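Local atomic coordinates of polyketide Synthase III (Ectocarpus siliculosus, PDB entry 4B0N), a protein that is a type III polyketide synthase of the chalcone/stilbene synthase family, probably an acyltransferase that makes monomers for the phlorotannin polyphenols of brown algae. Residues A62-S67 with L79-Y83; Y55-E61 with F98-A104; I88-A94 with H240-D245. One frame throughout, in Å; residues are numbered along the deposited sequence.

Interaction 1 (A62-S67 with L79-Y83); sequences ALAVAS and LERIY. With ACD (arachidonic acid), chain D.
A backbone carbon, Leu63 CA, sits over one face of the Tyr83 ring: it lies 4.2 Å from the ring centroid and 17° off the normal, a CH-pi contact made by the helix itself. Two helices, 62-67 and 79-83, run nearly antiparallel here, their axes 10.1 Å apart at 153°, and the ring packs against the small side chains of Ala62 and Ala66. Tyr83 has its CG anti to the carbonyl carbon (chi1 -78°), which sends the ring across to the other helix; Ala62 CB then touches Tyr83 CE2 at 3.8 Å, while the methyl of Ala66 stands by the phenol end. Leu63 CD1 rests on the backbone of Leu79 and on the tyrosine, and Leu63 CD2 touches the aliphatic CG of Glu80, the two side chains crossing at about a right angle. One turn along from Tyr83, Leu79 CD1 packs against Ala66 O at 3.8 Å. Phe230, from a loop, and Ala241 of helix 234-242 also touch Tyr83, which here helps close one end of the arachidonic acid pocket. With an alanine in place of Tyr83, the methyls of Ala62 and Ala66 and the tail of the fatty acid would probably lose their shared neighbour, opening a gap between the helices. The terminal methyl carbon C20 of arachidonic acid meets the Tyr83 ring near its plane, 3.4 Å from Tyr83 OH.

Interaction 2 (Y55-E61 with F98-A104); sequences YRCTQNE and FTPGRAA. With ACD (arachidonic acid), chain D.
Arg102 grips Glu61 end-on in a salt bridge: Arg102 NH1 gives to Glu61 OE2 at 3.0 Å and Arg102 NH2 to Glu61 OE1 at 3.2 Å. Both bonds are nearly straight and reach the syn side of the oxygens, in the guanidinium plane but tilted out of the carboxylate's, the planes being 32° apart. The Arg102 chain bends at chi3 (-70°), bringing its end round to Glu61, and NH2 also makes a weak bond to Arg56 O. Tyr55 OH accepts from Ala104 N at 3.0 Å, close to the plane of the phenol ring, and also binds Asp107. Between these polar ends sits Thr99, whose CG2 touches Cys57 CB at 3.8 Å while its CB lies over a face of the Arg102 guanidinium.

Behind this first shell, Thr58 and Glu61 form a capping box. Thr58 N gives to Glu61 OE1 at 3.0 Å, from the face opposite Arg102 NH2, and the weaker return bond from Glu61 N to Thr58 OG1 caps the helix. A type I turn at 100-103 presents Arg102. Phe98 turns one ring face to C18 of arachidonic acid. The contact thus pins the loop after strand 90-93 to strand 55-58 and the first turn of helix 59-68.

Interaction 3 (I88-A94 with H240-D245); sequences IGSRYFA and HAIFAD. With ACD (arachidonic acid), chain D.
Arg91 lays its guanidinium against the peptide joining Ala241 to Ile242, with Ala241 C 3.4 Å above its plane and Phe93 CZ on the opposite face. The chain, extended from CG to NE after a first torsion of 48° that sets CG between the backbone N and the carbonyl carbon, carries the group to a set of main-chain carbonyls. The bonds to them are weak and bent: Arg91 NH1 reaches Phe243 O at 2.6 Å, and both NH1 and NH2 share His240 O, 2.8 Å from NH2. Gln59 OE1 accepts from NE, which helps fix the rotation of the buried guanidinium. Nearer the backbone, Arg91 CB touches Ala244 CB at 3.5 Å.

Asp245 N gives a sound bond to Tyr92 O at 3.0 Å, and its carboxylate, whose OD2 is held by Ser225, adds a weak one from Ala94 N. The Phe93 ring stands at about a right angle to that carboxylate and also touches the fatty acid, at Phe93 CZ to C18 of arachidonic acid, 3.7 Å. Phe243, whose ring edge meets C11, probably corresponds to a gatekeeper phenylalanine of chalcone synthases. Strand 90-93, paired with strand 55-58, thus lies against the chain that leads from helix 234-242 into strand 245-255.

In the fold
The three contacts cluster on one side of the chain's centre, their own centres about 10 to 14 Å apart, and all lie within the N-terminal family region of the chalcone/stilbene synthases. Along the chain, interaction 1 falls within the span that interaction 2 bridges, whereas interactions 2 and 3 interleave, and interaction 3 reaches farthest, across 145 residues. Helix 59-68 serves both interaction 1 and interaction 2; the antiparallel strands 55-58 and 90-93 tie interaction 2 to interaction 3; and Tyr83 packs on both Arg91 and Ala241. Each contact also touches the arachidonic acid, and together they supply seven of the twenty residues of its pocket, mostly around the tail.

Interaction 1 (A62-S67 with L79-Y83)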
loop_
_atom_site.group_PDB
_atom_site.type_symbol
_atom_site.label_atom_id
_atom_site.label_comp_id
_atom_site.label_asym_id
_atom_site.label_seq_id
_atom_site.Cartn_x
_atom_site.Cartn_y
_atom_site.Cartn_z
ATOM N N ALA A 62 -3.590 10.954 30.743
ATOM C CA ALA A 62 -4.129 9.796 30.027
ATOM C C ALA A 62 -4.676 8.724 30.971
ATOM O O ALA A 62 -5.729 8.138 30.704
ATOM C CB ALA A 62 -3.073 9.207 29.104
ATOM N N LEU A 63 -3.960 8.485 32.071
ATOM C CA LEU A 63 -4.369 7.516 33.089
ATOM C C LEU A 63 -5.690 7.906 33.749
ATOM O O LEU A 63 -6.511 7.040 34.073
ATOM C CB LEU A 63 -3.270 7.353 34.148
ATOM C CG LEU A 63 -3.541 6.535 35.419
ATOM C CD1 LEU A 63 -3.904 5.088 35.109
ATOM C CD2 LEU A 63 -2.339 6.594 36.347
ATOM N N ALA A 64 -5.881 9.210 33.944
ATOM C CA ALA A 64 -7.084 9.734 34.581
ATOM C C ALA A 64 -8.309 9.557 33.686
ATOM O O ALA A 64 -9.405 9.276 34.175
ATOM C CB ALA A 64 -6.891 11.197 34.955
ATOM N N VAL A 65 -8.110 9.714 32.378
ATOM C CA VAL A 65 -9.179 9.549 31.390
ATOM C C VAL A 65 -9.525 8.066 31.224
ATOM O O VAL A 65 -10.679 7.714 30.963
ATOM C CB VAL A 65 -8.802 10.178 30.025
ATOM C CG1 VAL A 65 -9.944 10.055 29.025
ATOM C CG2 VAL A 65 -8.423 11.641 30.194
ATOM N N ALA A 66 -8.522 7.207 31.392
ATOM C CA ALA A 66 -8.700 5.762 31.280
ATOM C C ALA A 66 -9.458 5.177 32.472
ATOM O O ALA A 66 -10.310 4.303 32.305
ATOM C CB ALA A 66 -7.353 5.076 31.119
ATOM N N SER A 67 -9.144 5.671 33.668
ATOM C CA SER A 67 -9.730 5.154 34.906
ATOM C C SER A 67 -11.166 5.626 35.167
ATOM O O SER A 67 -11.907 4.972 35.904
ATOM C CB SER A 67 -8.827 5.472 36.103
ATOM O OG SER A 67 -8.426 6.829 36.098
ATOM N N LEU A 79 -4.582 -0.674 35.684
ATOM C CA LEU A 79 -4.302 0.510 34.858
ATOM C C LEU A 79 -3.161 1.409 35.333
ATOM O O LEU A 79 -2.376 1.894 34.518
ATOM C CB LEU A 79 -5.572 1.350 34.660
ATOM C CG LEU A 79 -6.667 0.837 33.718
ATOM C CD1 LEU A 79 -7.859 1.780 33.749
ATOM C CD2 LEU A 79 -6.161 0.672 32.293
ATOM N N GLU A 80 -3.076 1.627 36.645
ATOM C CA GLU A 80 -2.081 2.535 37.221
ATOM C C GLU A 80 -0.645 2.038 37.059
ATOM O O GLU A 80 0.287 2.838 36.950
ATOM C CB GLU A 80 -2.391 2.813 38.693
ATOM C CG GLU A 80 -1.628 3.999 39.267
ATOM C CD GLU A 80 -2.489 4.895 40.138
ATOM O OE1 GLU A 80 -3.692 4.596 40.321
ATOM O OE2 GLU A 80 -1.958 5.911 40.638
ATOM N N ARG A 81 -0.478 0.720 37.037
ATOM C CA ARG A 81 0.828 0.119 36.807
ATOM C C ARG A 81 1.217 0.139 35.322
ATOM O O ARG A 81 2.383 0.361 34.989
ATOM C CB ARG A 81 0.872 -1.301 37.380
ATOM C CG ARG A 81 2.219 -2.006 37.263
ATOM C CD ARG A 81 3.339 -1.284 38.000
ATOM N NE ARG A 81 4.643 -1.856 37.664
ATOM C CZ ARG A 81 5.308 -2.729 38.419
ATOM N NH1 ARG A 81 4.811 -3.142 39.580
ATOM N NH2 ARG A 81 6.482 -3.183 38.009
ATOM N N ILE A 82 0.242 -0.082 34.440
ATOM C CA ILE A 82 0.486 -0.088 32.990
ATOM C C ILE A 82 1.037 1.255 32.505
ATOM O O ILE A 82 2.006 1.296 31.740
ATOM C CB ILE A 82 -0.781 -0.465 32.179
ATOM C CG1 ILE A 82 -1.320 -1.833 32.614
ATOM C CG2 ILE A 82 -0.483 -0.469 30.682
ATOM C CD1 ILE A 82 -2.571 -2.277 31.881
ATOM N N TYR A 83 0.421 2.342 32.973
ATOM C CA TYR A 83 0.780 3.704 32.568
ATOM C C TYR A 83 2.063 4.214 33.231
ATOM O O TYR A 83 2.810 4.989 32.630
ATOM C CB TYR A 83 -0.389 4.662 32.827
ATOM C CG TYR A 83 -1.489 4.587 31.784
ATOM C CD1 TYR A 83 -2.385 3.515 31.754
ATOM C CD2 TYR A 83 -1.637 5.591 30.826
ATOM C CE1 TYR A 83 -3.389 3.444 30.800
ATOM C CE2 TYR A 83 -2.640 5.529 29.870
ATOM C CZ TYR A 83 -3.510 4.456 29.862
ATOM O OH TYR A 83 -4.504 4.391 28.913
HETATM C C1 ACD D . 2.392 -2.889 16.277
HETATM C C2 ACD D . 1.662 -2.767 14.957
HETATM C C3 ACD D . 0.804 -1.505 14.956
HETATM C C4 ACD D . -0.486 -1.717 14.175
HETATM C C5 ACD D . -1.489 -0.646 14.531
HETATM C C6 ACD D . -2.702 -0.647 13.984
HETATM C C7 ACD D . -3.682 0.442 14.348
HETATM C C8 ACD D . -4.432 0.117 15.617
HETATM C C9 ACD D . -4.906 1.115 16.362
HETATM C C10 ACD D . -5.668 0.826 17.634
HETATM C C11 ACD D . -4.936 1.397 18.821
HETATM C C12 ACD D . -5.585 2.143 19.712
HETATM C C13 ACD D . -4.839 2.703 20.899
HETATM C C14 ACD D . -5.118 4.178 21.061
HETATM C C15 ACD D . -4.411 4.885 21.941
HETATM C C16 ACD D . -4.667 6.360 22.129
HETATM C C17 ACD D . -5.688 6.551 23.244
HETATM C C18 ACD D . -5.063 7.098 24.522
HETATM C C19 ACD D . -5.677 6.412 25.736
HETATM C C20 ACD D . -5.276 7.105 27.018
HETATM O O1 ACD D . 3.616 -3.152 16.269
#

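Interaction 2 (Y55-E61 with F98-A104)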
loop_
_atom_site.group_PDB
_atom_site.type_symbol
_atom_site.label_atom_id
_atom_site.label_comp_id
_atom_site.label_asym_id
_atom_site.label_seq_id
_atom_site.Cartn_x
_atom_site.Cartn_y
_atom_site.Cartn_z
ATOM N N TYR A 55 -2.518 18.101 20.276
ATOM C CA TYR A 55 -2.642 17.908 21.721
ATOM C C TYR A 55 -1.555 17.034 22.335
ATOM O O TYR A 55 -1.497 15.832 22.090
ATOM C CB TYR A 55 -4.033 17.358 22.063
ATOM C CG TYR A 55 -5.161 18.194 21.496
ATOM C CD1 TYR A 55 -5.598 19.345 22.151
ATOM C CD2 TYR A 55 -5.783 17.839 20.298
ATOM C CE1 TYR A 55 -6.623 20.118 21.631
ATOM C CE2 TYR A 55 -6.811 18.605 19.771
ATOM C CZ TYR A 55 -7.229 19.745 20.439
ATOM O OH TYR A 55 -8.251 20.512 19.920
ATOM N N ARG A 56 -0.698 17.655 23.138
ATOM C CA ARG A 56 0.304 16.940 23.918
ATOM C C ARG A 56 -0.317 16.508 25.252
ATOM O O ARG A 56 -0.610 17.341 26.114
ATOM C CB ARG A 56 1.541 17.824 24.126
ATOM C CG ARG A 56 2.423 17.435 25.301
ATOM C CD ARG A 56 3.567 16.526 24.895
ATOM N NE ARG A 56 4.854 17.220 24.923
ATOM C CZ ARG A 56 5.634 17.330 26.000
ATOM N NH1 ARG A 56 5.274 16.796 27.163
ATOM N NH2 ARG A 56 6.789 17.979 25.913
ATOM N N CYS A 57 -0.528 15.204 25.404
ATOM C CA CYS A 57 -1.168 14.646 26.595
ATOM C C CYS A 57 -0.178 13.849 27.435
ATOM O O CYS A 57 0.396 12.867 26.959
ATOM C CB CYS A 57 -2.356 13.764 26.195
ATOM S SG CYS A 57 -3.099 12.784 27.525
ATOM N N THR A 58 0.011 14.277 28.684
ATOM C CA THR A 58 0.889 13.579 29.628
ATOM C C THR A 58 0.282 12.240 30.052
ATOM O O THR A 58 -0.916 12.008 29.868
ATOM C CB THR A 58 1.188 14.426 30.886
ATOM O OG1 THR A 58 -0.006 14.584 31.663
ATOM C CG2 THR A 58 1.745 15.799 30.507
ATOM N N GLN A 59 1.110 11.367 30.620
ATOM C CA GLN A 59 0.672 10.020 30.983
ATOM C C GLN A 59 -0.176 9.979 32.255
ATOM O O GLN A 59 -0.991 9.070 32.430
ATOM C CB GLN A 59 1.863 9.064 31.077
ATOM C CG GLN A 59 1.508 7.603 30.822
ATOM C CD GLN A 59 1.130 7.299 29.377
ATOM O OE1 GLN A 59 0.742 8.185 28.607
ATOM N NE2 GLN A 59 1.236 6.027 29.004
ATOM N N ASN A 60 0.013 10.960 33.133
ATOM C CA ASN A 60 -0.865 11.125 34.289
ATOM C C ASN A 60 -2.269 11.566 33.864
ATOM O O ASN A 60 -3.265 11.128 34.444
ATOM C CB ASN A 60 -0.266 12.110 35.299
ATOM C CG ASN A 60 0.986 11.573 35.974
ATOM O OD1 ASN A 60 1.067 10.394 36.333
ATOM N ND2 ASN A 60 1.969 12.444 36.160
ATOM N N GLU A 61 -2.328 12.429 32.847
ATOM C CA GLU A 61 -3.589 12.866 32.242
ATOM C C GLU A 61 -4.317 11.696 31.579
ATOM O O GLU A 61 -5.504 11.473 31.833
ATOM C CB GLU A 61 -3.343 13.978 31.215
ATOM C CG GLU A 61 -3.145 15.369 31.809
ATOM C CD GLU A 61 -2.579 16.374 30.812
ATOM O OE1 GLU A 61 -2.255 15.984 29.666
ATOM O OE2 GLU A 61 -2.447 17.565 31.176
ATOM N N PHE A 98 -8.894 13.637 25.039
ATOM C CA PHE A 98 -7.986 13.237 26.114
ATOM C C PHE A 98 -7.432 14.433 26.887
ATOM O O PHE A 98 -6.826 14.274 27.951
ATOM C CB PHE A 98 -6.864 12.354 25.564
ATOM C CG PHE A 98 -7.361 11.195 24.749
ATOM C CD1 PHE A 98 -8.042 10.142 25.354
ATOM C CD2 PHE A 98 -7.160 11.161 23.373
ATOM C CE1 PHE A 98 -8.508 9.074 24.603
ATOM C CE2 PHE A 98 -7.623 10.094 22.615
ATOM C CZ PHE A 98 -8.300 9.050 23.231
ATOM N N THR A 99 -7.649 15.626 26.339
ATOM C CA THR A 99 -7.315 16.877 27.010
ATOM C C THR A 99 -8.469 17.865 26.812
ATOM O O THR A 99 -8.340 18.826 26.047
ATOM C CB THR A 99 -5.998 17.483 26.476
ATOM O OG1 THR A 99 -6.096 17.684 25.060
ATOM C CG2 THR A 99 -4.826 16.569 26.769
ATOM N N PRO A 100 -9.608 17.628 27.499
ATOM C CA PRO A 100 -10.840 18.391 27.257
ATOM C C PRO A 100 -10.686 19.902 27.450
ATOM O O PRO A 100 -11.199 20.675 26.637
ATOM C CB PRO A 100 -11.824 17.815 28.286
ATOM C CG PRO A 100 -11.278 16.472 28.627
ATOM C CD PRO A 100 -9.789 16.645 28.584
ATOM N N GLY A 101 -9.983 20.308 28.507
ATOM C CA GLY A 101 -9.799 21.723 28.828
ATOM C C GLY A 101 -9.064 22.506 27.754
ATOM O O GLY A 101 -9.434 23.641 27.444
ATOM N N ARG A 102 -8.037 21.886 27.174
ATOM C CA ARG A 102 -7.167 22.546 26.196
ATOM C C ARG A 102 -7.675 22.468 24.753
ATOM O O ARG A 102 -6.944 22.802 23.816
ATOM C CB ARG A 102 -5.747 21.978 26.277
ATOM C CG ARG A 102 -5.105 22.101 27.648
ATOM C CD ARG A 102 -3.591 21.998 27.572
ATOM N NE ARG A 102 -3.124 20.651 27.246
ATOM C CZ ARG A 102 -2.922 19.685 28.138
ATOM N NH1 ARG A 102 -3.152 19.892 29.428
ATOM N NH2 ARG A 102 -2.486 18.500 27.736
ATOM N N ALA A 103 -8.924 22.039 24.580
ATOM C CA ALA A 103 -9.530 21.927 23.254
ATOM C C ALA A 103 -9.411 23.229 22.467
ATOM O O ALA A 103 -9.585 24.319 23.016
ATOM C CB ALA A 103 -10.986 21.504 23.364
ATOM N N ALA A 104 -9.099 23.100 21.179
ATOM C CA ALA A 104 -8.990 24.246 20.283
ATOM C C ALA A 104 -10.340 24.930 20.111
ATOM O O ALA A 104 -11.385 24.283 20.195
ATOM C CB ALA A 104 -8.429 23.815 18.937
HETATM C C1 ACD D . 2.392 -2.889 16.277
HETATM C C2 ACD D . 1.662 -2.767 14.957
HETATM C C3 ACD D . 0.804 -1.505 14.956
HETATM C C4 ACD D . -0.486 -1.717 14.175
HETATM C C5 ACD D . -1.489 -0.646 14.531
HETATM C C6 ACD D . -2.702 -0.647 13.984
HETATM C C7 ACD D . -3.682 0.442 14.348
HETATM C C8 ACD D . -4.432 0.117 15.617
HETATM C C9 ACD D . -4.906 1.115 16.362
HETATM C C10 ACD D . -5.668 0.826 17.634
HETATM C C11 ACD D . -4.936 1.397 18.821
HETATM C C12 ACD D . -5.585 2.143 19.712
HETATM C C13 ACD D . -4.839 2.703 20.899
HETATM C C14 ACD D . -5.118 4.178 21.061
HETATM C C15 ACD D . -4.411 4.885 21.941
HETATM C C16 ACD D . -4.667 6.360 22.129
HETATM C C17 ACD D . -5.688 6.551 23.244
HETATM C C18 ACD D . -5.063 7.098 24.522
HETATM C C19 ACD D . -5.677 6.412 25.736
HETATM C C20 ACD D . -5.276 7.105 27.018
HETATM O O1 ACD D . 3.616 -3.152 16.269
#

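Interaction 3 (I88-A94 with H240-D245)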
loop_
_atom_site.group_PDB
_atom_site.type_symbol
_atom_site.label_atom_id
_atom_site.label_comp_id
_atom_site.label_asym_id
_atom_site.label_seq_id
_atom_site.Cartn_x
_atom_site.Cartn_y
_atom_site.Cartn_z
ATOM N N ILE A 88 6.785 6.019 29.139
ATOM C CA ILE A 88 6.191 7.096 28.353
ATOM C C ILE A 88 5.746 8.211 29.298
ATOM O O ILE A 88 4.969 7.977 30.229
ATOM C CB ILE A 88 4.998 6.594 27.506
ATOM C CG1 ILE A 88 5.478 5.592 26.453
ATOM C CG2 ILE A 88 4.275 7.757 26.838
ATOM C CD1 ILE A 88 4.403 4.660 25.936
ATOM N N GLY A 89 6.258 9.417 29.058
ATOM C CA GLY A 89 5.919 10.577 29.873
ATOM C C GLY A 89 4.779 11.370 29.271
ATOM O O GLY A 89 3.989 11.984 29.992
ATOM N N SER A 90 4.700 11.345 27.942
ATOM C CA SER A 90 3.707 12.100 27.187
ATOM C C SER A 90 3.555 11.537 25.778
ATOM O O SER A 90 4.412 10.784 25.307
ATOM C CB SER A 90 4.109 13.575 27.107
ATOM O OG SER A 90 5.379 13.730 26.495
ATOM N N ARG A 91 2.455 11.899 25.118
ATOM C CA ARG A 91 2.236 11.580 23.703
ATOM C C ARG A 91 1.195 12.510 23.075
ATOM O O ARG A 91 0.408 13.139 23.782
ATOM C CB ARG A 91 1.887 10.096 23.491
ATOM C CG ARG A 91 0.808 9.545 24.402
ATOM C CD ARG A 91 0.886 8.034 24.515
ATOM N NE ARG A 91 0.018 7.557 25.589
ATOM C CZ ARG A 91 -1.151 6.945 25.410
ATOM N NH1 ARG A 91 -1.609 6.698 24.189
ATOM N NH2 ARG A 91 -1.862 6.563 26.463
ATOM N N TYR A 92 1.210 12.598 21.747
ATOM C CA TYR A 92 0.404 13.579 21.016
ATOM C C TYR A 92 -0.837 12.964 20.370
ATOM O O TYR A 92 -0.777 11.869 19.808
ATOM C CB TYR A 92 1.257 14.279 19.953
ATOM C CG TYR A 92 2.422 15.070 20.507
ATOM C CD1 TYR A 92 3.555 14.427 21.006
ATOM C CD2 TYR A 92 2.396 16.463 20.520
ATOM C CE1 TYR A 92 4.620 15.149 21.514
ATOM C CE2 TYR A 92 3.461 17.195 21.023
ATOM C CZ TYR A 92 4.568 16.530 21.517
ATOM O OH TYR A 92 5.628 17.247 22.023
ATOM N N PHE A 93 -1.955 13.682 20.454
ATOM C CA PHE A 93 -3.221 13.240 19.868
ATOM C C PHE A 93 -3.867 14.325 19.002
ATOM O O PHE A 93 -3.734 15.518 19.276
ATOM C CB PHE A 93 -4.202 12.802 20.962
ATOM C CG PHE A 93 -3.657 11.754 21.896
ATOM C CD1 PHE A 93 -3.183 10.538 21.411
ATOM C CD2 PHE A 93 -3.638 11.977 23.268
ATOM C CE1 PHE A 93 -2.685 9.574 22.276
ATOM C CE2 PHE A 93 -3.146 11.016 24.136
ATOM C CZ PHE A 93 -2.671 9.814 23.641
ATOM N N ALA A 94 -4.570 13.891 17.958
ATOM C CA ALA A 94 -5.276 14.799 17.046
ATOM C C ALA A 94 -6.659 15.191 17.566
ATOM O O ALA A 94 -7.259 16.158 17.091
ATOM C CB ALA A 94 -5.386 14.175 15.662
ATOM N N HIS A 240 -3.548 0.981 24.454
ATOM C CA HIS A 240 -4.072 2.330 24.675
ATOM C C HIS A 240 -3.126 3.203 25.449
ATOM O O HIS A 240 -3.105 4.422 25.265
ATOM C CB HIS A 240 -5.423 2.267 25.376
ATOM C CG HIS A 240 -6.573 1.957 24.451
ATOM N ND1 HIS A 240 -7.415 2.904 24.006
ATOM C CD2 HIS A 240 -6.995 0.755 23.882
ATOM C CE1 HIS A 240 -8.335 2.340 23.199
ATOM N NE2 HIS A 240 -8.076 1.026 23.124
ATOM N N ALA A 241 -2.330 2.581 26.318
ATOM C CA ALA A 241 -1.321 3.288 27.096
ATOM C C ALA A 241 -0.106 3.667 26.253
ATOM O O ALA A 241 0.615 4.608 26.584
ATOM C CB ALA A 241 -0.893 2.447 28.288
ATOM N N ILE A 242 0.102 2.938 25.158
ATOM C CA ILE A 242 1.337 3.029 24.378
ATOM C C ILE A 242 1.190 3.791 23.055
ATOM O O ILE A 242 1.942 4.735 22.802
ATOM C CB ILE A 242 1.961 1.625 24.174
ATOM C CG1 ILE A 242 2.457 1.082 25.519
ATOM C CG2 ILE A 242 3.105 1.657 23.164
ATOM C CD1 ILE A 242 2.695 -0.411 25.543
ATOM N N PHE A 243 0.229 3.389 22.225
ATOM C CA PHE A 243 0.074 3.957 20.881
ATOM C C PHE A 243 -0.292 5.439 20.887
ATOM O O PHE A 243 -1.036 5.897 21.754
ATOM C CB PHE A 243 -0.950 3.165 20.056
ATOM C CG PHE A 243 -0.515 1.763 19.713
ATOM C CD1 PHE A 243 0.837 1.436 19.592
ATOM C CD2 PHE A 243 -1.460 0.773 19.480
ATOM C CE1 PHE A 243 1.232 0.146 19.272
ATOM C CE2 PHE A 243 -1.070 -0.518 19.154
ATOM C CZ PHE A 243 0.277 -0.833 19.050
ATOM N N ALA A 244 0.236 6.172 19.904
ATOM C CA ALA A 244 0.057 7.625 19.804
ATOM C C ALA A 244 0.008 8.115 18.353
ATOM O O ALA A 244 0.063 7.315 17.417
ATOM C CB ALA A 244 1.166 8.334 20.561
ATOM N N ASP A 245 -0.093 9.431 18.175
ATOM C CA ASP A 245 -0.173 10.043 16.848
ATOM C C ASP A 245 1.117 10.763 16.468
ATOM O O ASP A 245 1.748 11.407 17.311
ATOM C CB ASP A 245 -1.338 11.030 16.784
ATOM C CG ASP A 245 -2.692 10.367 16.968
ATOM O OD1 ASP A 245 -2.761 9.240 17.501
ATOM O OD2 ASP A 245 -3.698 10.988 16.570
HETATM C C1 ACD D . 2.392 -2.889 16.277
HETATM C C2 ACD D . 1.662 -2.767 14.957
HETATM C C3 ACD D . 0.804 -1.505 14.956
HETATM C C4 ACD D . -0.486 -1.717 14.175
HETATM C C5 ACD D . -1.489 -0.646 14.531
HETATM C C6 ACD D . -2.702 -0.647 13.984
HETATM C C7 ACD D . -3.682 0.442 14.348
HETATM C C8 ACD D . -4.432 0.117 15.617
HETATM C C9 ACD D . -4.906 1.115 16.362
HETATM C C10 ACD D . -5.668 0.826 17.634
HETATM C C11 ACD D . -4.936 1.397 18.821
HETATM C C12 ACD D . -5.585 2.143 19.712
HETATM C C13 ACD D . -4.839 2.703 20.899
HETATM C C14 ACD D . -5.118 4.178 21.061
HETATM C C15 ACD D . -4.411 4.885 21.941
HETATM C C16 ACD D . -4.667 6.360 22.129
HETATM C C17 ACD D . -5.688 6.551 23.244
HETATM C C18 ACD D . -5.063 7.098 24.522
HETATM C C19 ACD D . -5.677 6.412 25.736
HETATM C C20 ACD D . -5.276 7.105 27.018
HETATM O O1 ACD D . 3.616 -3.152 16.269
#